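Local coordinates for protein FMN Adenylyltransferase (Candida glabrata, PDB 3FWK) that catalyses the transfer of an adenylyl group from ATP to FMN, making FAD and pyrophosphate, in the last step of FAD biosynthesis, at residues A11-N16 / Y260-V265; T153-F158 / K162-G167; E232-P237 / E282-D287. One frame throughout, in Å; residues are numbered along the deposited sequence. Where two conformers were deposited one is given.

Contact 1. Residues A11-N16 / Y260-V265; sequences AELCYN and YKHNEV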
# COMPACT_ATOMS: atom_id res chain seq x y z
N ALA A 11 3.08 -9.76 -12.32
CA ALA A 11 1.61 -9.84 -12.40
C ALA A 11 1.14 -11.28 -12.14
O ALA A 11 0.18 -11.51 -11.41
CB ALA A 11 1.16 -9.34 -13.75
N GLU A 12 1.84 -12.27 -12.71
CA GLU A 12 1.46 -13.66 -12.49
C GLU A 12 1.62 -14.06 -11.03
O GLU A 12 0.77 -14.76 -10.48
CB GLU A 12 2.31 -14.56 -13.38
CG GLU A 12 1.83 -16.02 -13.27
CD GLU A 12 2.42 -16.96 -14.29
OE1 GLU A 12 3.45 -16.61 -14.91
OE2 GLU A 12 1.83 -18.05 -14.48
N LEU A 13 2.72 -13.64 -10.40
CA LEU A 13 2.93 -13.88 -8.99
C LEU A 13 1.76 -13.33 -8.19
O LEU A 13 1.20 -13.98 -7.33
CB LEU A 13 4.22 -13.24 -8.52
CG LEU A 13 4.38 -13.14 -7.00
CD1 LEU A 13 4.39 -14.48 -6.26
CD2 LEU A 13 5.60 -12.30 -6.64
N CYS A 14 1.38 -12.09 -8.51
CA CYS A 14 0.32 -11.44 -7.72
C CYS A 14 -1.02 -12.14 -7.91
O CYS A 14 -1.80 -12.30 -6.97
CB CYS A 14 0.20 -9.98 -8.11
SG CYS A 14 1.62 -9.01 -7.42
N TYR A 15 -1.27 -12.57 -9.15
CA TYR A 15 -2.46 -13.40 -9.41
C TYR A 15 -2.45 -14.68 -8.60
O TYR A 15 -3.47 -15.08 -8.01
CB TYR A 15 -2.56 -13.67 -10.90
CG TYR A 15 -3.74 -14.56 -11.21
CD1 TYR A 15 -5.02 -14.04 -11.24
CD2 TYR A 15 -3.56 -15.93 -11.45
CE1 TYR A 15 -6.12 -14.85 -11.51
CE2 TYR A 15 -4.66 -16.76 -11.72
CZ TYR A 15 -5.91 -16.19 -11.73
OH TYR A 15 -7.01 -16.99 -12.00
N ASN A 16 -1.31 -15.36 -8.57
CA ASN A 16 -1.22 -16.60 -7.84
C ASN A 16 -1.35 -16.44 -6.34
O ASN A 16 -2.07 -17.21 -5.70
CB ASN A 16 0.09 -17.29 -8.20
CG ASN A 16 0.10 -17.83 -9.63
OD1 ASN A 16 -0.92 -18.10 -10.24
ND2 ASN A 16 1.32 -18.01 -10.16
N TYR A 260 2.50 -17.12 1.74
CA TYR A 260 2.68 -17.62 0.40
C TYR A 260 4.16 -17.97 0.16
O TYR A 260 5.08 -17.21 0.42
CB TYR A 260 2.22 -16.56 -0.61
CG TYR A 260 2.21 -17.06 -2.02
CD1 TYR A 260 1.15 -17.86 -2.48
CD2 TYR A 260 3.25 -16.78 -2.89
CE1 TYR A 260 1.12 -18.35 -3.79
CE2 TYR A 260 3.24 -17.26 -4.20
CZ TYR A 260 2.17 -18.05 -4.63
OH TYR A 260 2.11 -18.53 -5.92
N LYS A 261 4.37 -19.17 -0.34
CA LYS A 261 5.72 -19.62 -0.67
C LYS A 261 6.14 -19.25 -2.08
O LYS A 261 5.50 -19.62 -3.05
CB LYS A 261 5.80 -21.14 -0.54
CG LYS A 261 5.47 -21.67 0.84
CD LYS A 261 5.55 -23.20 0.87
CE LYS A 261 4.39 -23.81 1.61
NZ LYS A 261 3.18 -23.79 0.75
N HIS A 262 7.26 -18.56 -2.15
CA HIS A 262 7.83 -18.14 -3.43
C HIS A 262 8.69 -19.24 -4.03
O HIS A 262 8.94 -20.29 -3.43
CB HIS A 262 8.72 -16.93 -3.25
CG HIS A 262 8.00 -15.72 -2.75
ND1 HIS A 262 7.14 -14.97 -3.54
CD2 HIS A 262 8.07 -15.07 -1.56
CE1 HIS A 262 6.69 -13.94 -2.83
NE2 HIS A 262 7.24 -13.99 -1.63
N ASN A 263 9.19 -18.95 -5.22
CA ASN A 263 10.02 -19.89 -5.93
C ASN A 263 11.28 -19.15 -6.36
O ASN A 263 11.57 -18.04 -5.87
CB ASN A 263 9.20 -20.42 -7.11
CG ASN A 263 8.85 -19.34 -8.12
OD1 ASN A 263 9.62 -18.39 -8.31
ND2 ASN A 263 7.69 -19.47 -8.78
N GLU A 264 12.05 -19.73 -7.28
CA GLU A 264 13.33 -19.16 -7.68
C GLU A 264 13.19 -17.78 -8.34
O GLU A 264 14.02 -16.89 -8.15
CB GLU A 264 14.07 -20.09 -8.65
CG GLU A 264 13.80 -21.59 -8.48
CD GLU A 264 14.13 -22.09 -7.09
OE1 GLU A 264 15.12 -21.60 -6.49
OE2 GLU A 264 13.41 -22.99 -6.60
N VAL A 265 12.13 -17.63 -9.12
CA VAL A 265 11.83 -16.39 -9.83
C VAL A 265 11.36 -15.27 -8.89
O VAL A 265 11.73 -14.11 -9.05
CB VAL A 265 10.77 -16.65 -10.94
CG1 VAL A 265 10.26 -15.33 -11.55
CG2 VAL A 265 11.35 -17.59 -12.00

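Contact 2. Residues T153-F158 / K162-G167; sequences TFLQVF and KAIVIG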
# COMPACT_ATOMS: atom_id res chain seq x y z
N THR A 153 1.41 19.14 -12.99
CA THR A 153 2.68 18.97 -13.67
C THR A 153 2.83 17.58 -14.27
O THR A 153 3.27 17.42 -15.42
CB THR A 153 3.85 19.31 -12.73
OG1 THR A 153 3.72 20.68 -12.35
CG2 THR A 153 5.20 19.02 -13.40
N PHE A 154 2.42 16.57 -13.52
CA PHE A 154 2.40 15.20 -14.01
C PHE A 154 1.58 15.06 -15.29
O PHE A 154 2.02 14.44 -16.25
CB PHE A 154 1.86 14.29 -12.91
CG PHE A 154 1.55 12.93 -13.39
CD1 PHE A 154 2.55 12.01 -13.55
CD2 PHE A 154 0.24 12.58 -13.72
CE1 PHE A 154 2.26 10.71 -14.02
CE2 PHE A 154 -0.06 11.32 -14.21
CZ PHE A 154 0.92 10.38 -14.33
N LEU A 155 0.41 15.67 -15.32
CA LEU A 155 -0.43 15.56 -16.52
C LEU A 155 0.18 16.28 -17.74
O LEU A 155 0.02 15.81 -18.88
CB LEU A 155 -1.87 16.02 -16.22
CG LEU A 155 -2.99 14.97 -16.11
CD1 LEU A 155 -3.32 14.35 -17.48
CD2 LEU A 155 -2.70 13.89 -15.05
N GLN A 156 0.97 17.34 -17.51
CA GLN A 156 1.72 17.98 -18.63
C GLN A 156 2.76 17.02 -19.21
O GLN A 156 3.01 17.04 -20.42
CB GLN A 156 2.43 19.25 -18.14
CG GLN A 156 1.51 20.40 -17.78
CD GLN A 156 2.23 21.56 -17.05
OE1 GLN A 156 3.40 21.45 -16.65
NE2 GLN A 156 1.51 22.67 -16.85
N VAL A 157 3.38 16.20 -18.37
CA VAL A 157 4.34 15.21 -18.83
C VAL A 157 3.64 14.06 -19.51
O VAL A 157 4.11 13.55 -20.52
CB VAL A 157 5.26 14.75 -17.67
CG1 VAL A 157 6.29 13.72 -18.13
CG2 VAL A 157 5.96 15.98 -17.04
N PHE A 158 2.47 13.65 -18.98
CA PHE A 158 1.76 12.48 -19.49
C PHE A 158 0.33 12.85 -19.88
O PHE A 158 -0.64 12.44 -19.21
CB PHE A 158 1.74 11.36 -18.44
CG PHE A 158 3.12 10.90 -18.01
CD1 PHE A 158 3.80 9.95 -18.75
CD2 PHE A 158 3.70 11.39 -16.85
CE1 PHE A 158 5.06 9.50 -18.34
CE2 PHE A 158 4.96 10.94 -16.44
CZ PHE A 158 5.61 10.00 -17.17
N LYS A 162 -5.85 9.32 -18.52
CA LYS A 162 -7.28 9.54 -18.34
C LYS A 162 -7.73 9.22 -16.93
O LYS A 162 -8.80 9.71 -16.51
CB LYS A 162 -8.08 8.70 -19.33
CG LYS A 162 -7.81 8.98 -20.81
CD LYS A 162 -8.00 10.46 -21.17
CE LYS A 162 -7.57 10.74 -22.62
NZ LYS A 162 -8.26 11.94 -23.16
N ALA A 163 -6.98 8.38 -16.21
CA ALA A 163 -7.45 7.88 -14.93
C ALA A 163 -6.24 7.53 -14.09
O ALA A 163 -5.18 7.15 -14.62
CB ALA A 163 -8.34 6.65 -15.13
N ILE A 164 -6.38 7.67 -12.77
CA ILE A 164 -5.29 7.38 -11.83
C ILE A 164 -5.83 6.51 -10.70
O ILE A 164 -6.88 6.81 -10.12
CB ILE A 164 -4.61 8.63 -11.31
CG1 ILE A 164 -3.98 9.34 -12.53
CG2 ILE A 164 -3.49 8.25 -10.32
CD1 ILE A 164 -3.09 10.44 -12.24
N VAL A 165 -5.11 5.43 -10.42
CA VAL A 165 -5.45 4.52 -9.34
C VAL A 165 -4.92 5.08 -8.02
O VAL A 165 -3.72 5.42 -7.92
CB VAL A 165 -4.87 3.13 -9.60
CG1 VAL A 165 -5.25 2.18 -8.47
CG2 VAL A 165 -5.30 2.58 -10.94
N ILE A 166 -5.80 5.17 -7.02
CA ILE A 166 -5.45 5.77 -5.73
C ILE A 166 -5.78 4.80 -4.61
O ILE A 166 -6.90 4.29 -4.54
CB ILE A 166 -6.21 7.07 -5.51
CG1 ILE A 166 -5.82 8.05 -6.61
CG2 ILE A 166 -5.88 7.72 -4.18
CD1 ILE A 166 -6.62 9.32 -6.61
N GLY A 167 -4.84 4.58 -3.70
CA GLY A 167 -5.03 3.55 -2.65
C GLY A 167 -5.61 4.00 -1.31
O GLY A 167 -5.24 3.51 -0.26

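Contact 3. Residues E232-P237 / E282-D287; sequences ETLPNP and ENLHED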
# COMPACT_ATOMS: atom_id res chain seq x y z
N GLU A 232 6.25 14.48 12.49
CA GLU A 232 5.03 14.24 13.29
C GLU A 232 4.89 12.78 13.72
O GLU A 232 4.19 12.51 14.68
CB GLU A 232 3.76 14.60 12.49
CG GLU A 232 3.47 13.59 11.31
CD GLU A 232 2.31 13.98 10.35
OE1 GLU A 232 1.48 14.87 10.72
OE2 GLU A 232 2.24 13.39 9.23
N THR A 233 5.46 11.85 12.96
CA THR A 233 5.07 10.44 13.12
C THR A 233 5.91 9.72 14.13
O THR A 233 7.13 9.78 14.09
CB THR A 233 5.17 9.71 11.76
OG1 THR A 233 4.39 10.43 10.80
CG2 THR A 233 4.65 8.31 11.86
N LEU A 234 5.26 8.99 15.01
CA LEU A 234 5.93 8.17 16.02
C LEU A 234 5.37 6.74 15.91
O LEU A 234 4.26 6.53 15.41
CB LEU A 234 5.63 8.69 17.45
CG LEU A 234 6.26 10.05 17.74
CD1 LEU A 234 5.70 10.61 19.04
CD2 LEU A 234 7.81 9.96 17.81
N PRO A 235 6.07 5.75 16.47
CA PRO A 235 5.46 4.44 16.63
C PRO A 235 4.18 4.59 17.46
O PRO A 235 4.05 5.49 18.27
CB PRO A 235 6.54 3.63 17.38
CG PRO A 235 7.84 4.31 17.02
CD PRO A 235 7.46 5.79 16.98
N ASN A 236 3.20 3.71 17.23
CA ASN A 236 1.90 3.92 17.81
C ASN A 236 1.92 3.66 19.31
O ASN A 236 2.29 2.58 19.73
CB ASN A 236 0.91 3.00 17.09
CG ASN A 236 -0.54 3.36 17.38
OD1 ASN A 236 -0.93 3.51 18.53
ND2 ASN A 236 -1.33 3.50 16.33
N PRO A 237 1.46 4.63 20.13
CA PRO A 237 1.58 4.43 21.59
C PRO A 237 0.71 3.30 22.08
O PRO A 237 1.00 2.72 23.13
CB PRO A 237 1.14 5.79 22.17
CG PRO A 237 0.20 6.37 21.09
CD PRO A 237 0.91 5.94 19.78
N GLU A 282 15.64 3.97 18.14
CA GLU A 282 16.41 3.57 19.32
C GLU A 282 16.44 4.71 20.35
O GLU A 282 16.42 4.45 21.56
CB GLU A 282 17.83 3.20 18.91
CG GLU A 282 18.01 1.90 18.18
CD GLU A 282 19.39 1.86 17.53
OE1 GLU A 282 20.02 2.92 17.32
OE2 GLU A 282 19.85 0.78 17.17
N ASN A 283 16.42 5.96 19.89
CA ASN A 283 16.46 7.09 20.82
C ASN A 283 15.22 7.16 21.70
O ASN A 283 15.23 7.86 22.72
CB ASN A 283 16.63 8.42 20.06
CG ASN A 283 18.03 8.71 19.64
OD1 ASN A 283 18.97 8.00 19.97
ND2 ASN A 283 18.17 9.78 18.83
N LEU A 284 14.12 6.48 21.32
CA LEU A 284 12.91 6.49 22.14
C LEU A 284 13.06 5.72 23.43
O LEU A 284 12.30 5.96 24.39
CB LEU A 284 11.74 5.91 21.35
CG LEU A 284 11.35 6.66 20.08
CD1 LEU A 284 10.30 5.84 19.29
CD2 LEU A 284 10.79 8.04 20.41
N HIS A 285 14.00 4.76 23.47
CA HIS A 285 14.21 3.90 24.67
C HIS A 285 12.91 3.18 25.05
O HIS A 285 12.58 3.03 26.23
CB HIS A 285 14.78 4.70 25.87
CG HIS A 285 15.98 5.55 25.54
ND1 HIS A 285 16.99 5.13 24.70
CD2 HIS A 285 16.34 6.78 25.97
CE1 HIS A 285 17.92 6.07 24.62
NE2 HIS A 285 17.54 7.09 25.37
N GLU A 286 12.15 2.74 24.05
CA GLU A 286 10.89 2.02 24.28
C GLU A 286 10.78 1.00 23.19
O GLU A 286 11.34 1.18 22.12
CB GLU A 286 9.68 2.95 24.19
CG GLU A 286 9.59 4.02 25.25
CD GLU A 286 9.28 3.51 26.66
OE1 GLU A 286 8.81 2.35 26.85
OE2 GLU A 286 9.49 4.30 27.62
N ASP A 287 10.03 -0.08 23.46
CA ASP A 287 9.84 -1.05 22.41
C ASP A 287 8.37 -1.18 22.09
O ASP A 287 7.52 -0.85 22.94
CB ASP A 287 10.42 -2.40 22.83
CG ASP A 287 10.66 -3.34 21.64
OD1 ASP A 287 10.92 -2.89 20.52
OD2 ASP A 287 10.61 -4.56 21.86

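Contact 1. Residues A11-N16 / Y260-V265
H262 leans its imidazole against L13 of helix 7-23 while its own NE2 is held by a hydrogen bond to the backbone O of N213. The side-chain amide of that same asparagine donates from ND2 to the O of Y260, so N213, just after helix 202-212, holds both Y260 and H262. The contact joins the amino-terminal helix, which packs against helix 69-86 of the Rossmann-like alpha/beta fold, to the irregular chain that follows helix 253-257. Across it the meeting is by van der Waals contact alone. L13 does most of it with one methyl: CD1 sits 3.6 Å from CE2 of Y260, approaching that ring obliquely, and 3.9 Å from ND1 of H262, where it arrives at the imidazole edge near the ring plane. With chi1 at 166°, CG of L13 is swung opposite the backbone N, which carries the methyl out to both aromatic groups. L13 and Y260 run past each other in opposite directions, whereas L13 and H262 cross at about a right angle. Over one face of the imidazole, offset toward the rim, lies the O of Y260, 4.1 Å above the plane. One helical turn beyond L13, N16 takes the far end of the tyrosine, its CB 3.3 Å from the OH of Y260.

Contact 2. Residues T153-F158 / K162-G167
I164 touches F154 through its last methyl: CD1 lies 3.7 Å from CE2 of the phenyl ring and 4.2 Å from CD2, approaching obliquely. The same CD1 is only loosely met by L155, whose CD2 stands 4.5 Å away. That leucine methyl presses more firmly on its own neighbour, 3.5 Å from CD2 of F154, so the methyls of I164 and L155 both lie near the CD2 and CE2 atoms of the ring. Both I164 and F154 extend to make this possible. In I164 the branch CG1 stands opposite the carbonyl carbon and chi2 of -170° straightens the chain, pushing CD1 off the strand toward the helix; F154, with chi1 at 169°, sends its ring the other way, and the two side chains slide past each other in opposite directions. Here helix 147-157 packs on one face of the central sheet, in the beta-alpha-beta crossover that runs from strand 134-138 through this helix to strand 163-165, the two strands running parallel. Farther out, Y137 of strand 134-138 meets the F154 ring edge-to-face and S62 of strand 61-64 touches it, while F191 contacts both I164 and L155. The backbone N of F158 bonds to the O of F154 at 2.9 Å, closing the last turn of the helix, and CB of F158 lies over one face of the F154 ring, toward its rim. Strand 163-165 is itself held between its neighbours: I164 shares backbone hydrogen bonding with Y192, and A163 with E60 and S62. Just before the strand, the exposed side chain of K162 touches W54, both part of the pocket that holds the bound glucose.

Contact 3. Residues E232-P237 / E282-D287
L284 points its side chain from a turn toward P235, and only its methyls arrive. CB already points at the 232-237 loop but stops well short of it. CG, placed opposite the carbonyl carbon (chi1 -61°), is still 5.0 Å from CD of P235, so the two methyls make the contact. CD1 continues the extended chain, with chi2 at 172°, and ends against the proline ring: it is 3.7 Å from CD and 3.7 Å from CG of P235, facing the CD-CG bond, equally near both atoms. The other branch is looser, CD2 stopping 4.4 Å from CD2 of L234. The meeting is thus purely apolar and small. L284 is presented by a type I turn from E282 to H285, in which the H285 N bonds to the E282 O at 3.1 Å before H285 leaves helical geometry with positive phi. Beyond it, salt bridges from E286 to R240 and from D287 to K241 tie the departing chain down. P235 also packs on F224 and Y288. The contact sits near the periphery of the molecule, where the chain leaving helix 275-282 comes against the loop between helices 202-212 and 253-257.

The three contacts are well separated, and none touches another. Contact 2 lies in the sheet-and-helix body, its centre 28 Å from that of contact 1 and 35 Å from that of contact 3; the nearest atoms are about 13 Å and 16 Å apart. Contacts 1 and 3 are 34 Å apart between centres, yet they interlock along the chain: 232-237 precedes 260-265, and 282-287 follows it. Contact 1 joins segments 244 residues apart, and all of contact 2 falls between them. Contact 2 is the one that includes a residue of the glucose pocket, K162, although the side chain of L155 is still about 13 Å from the sugar.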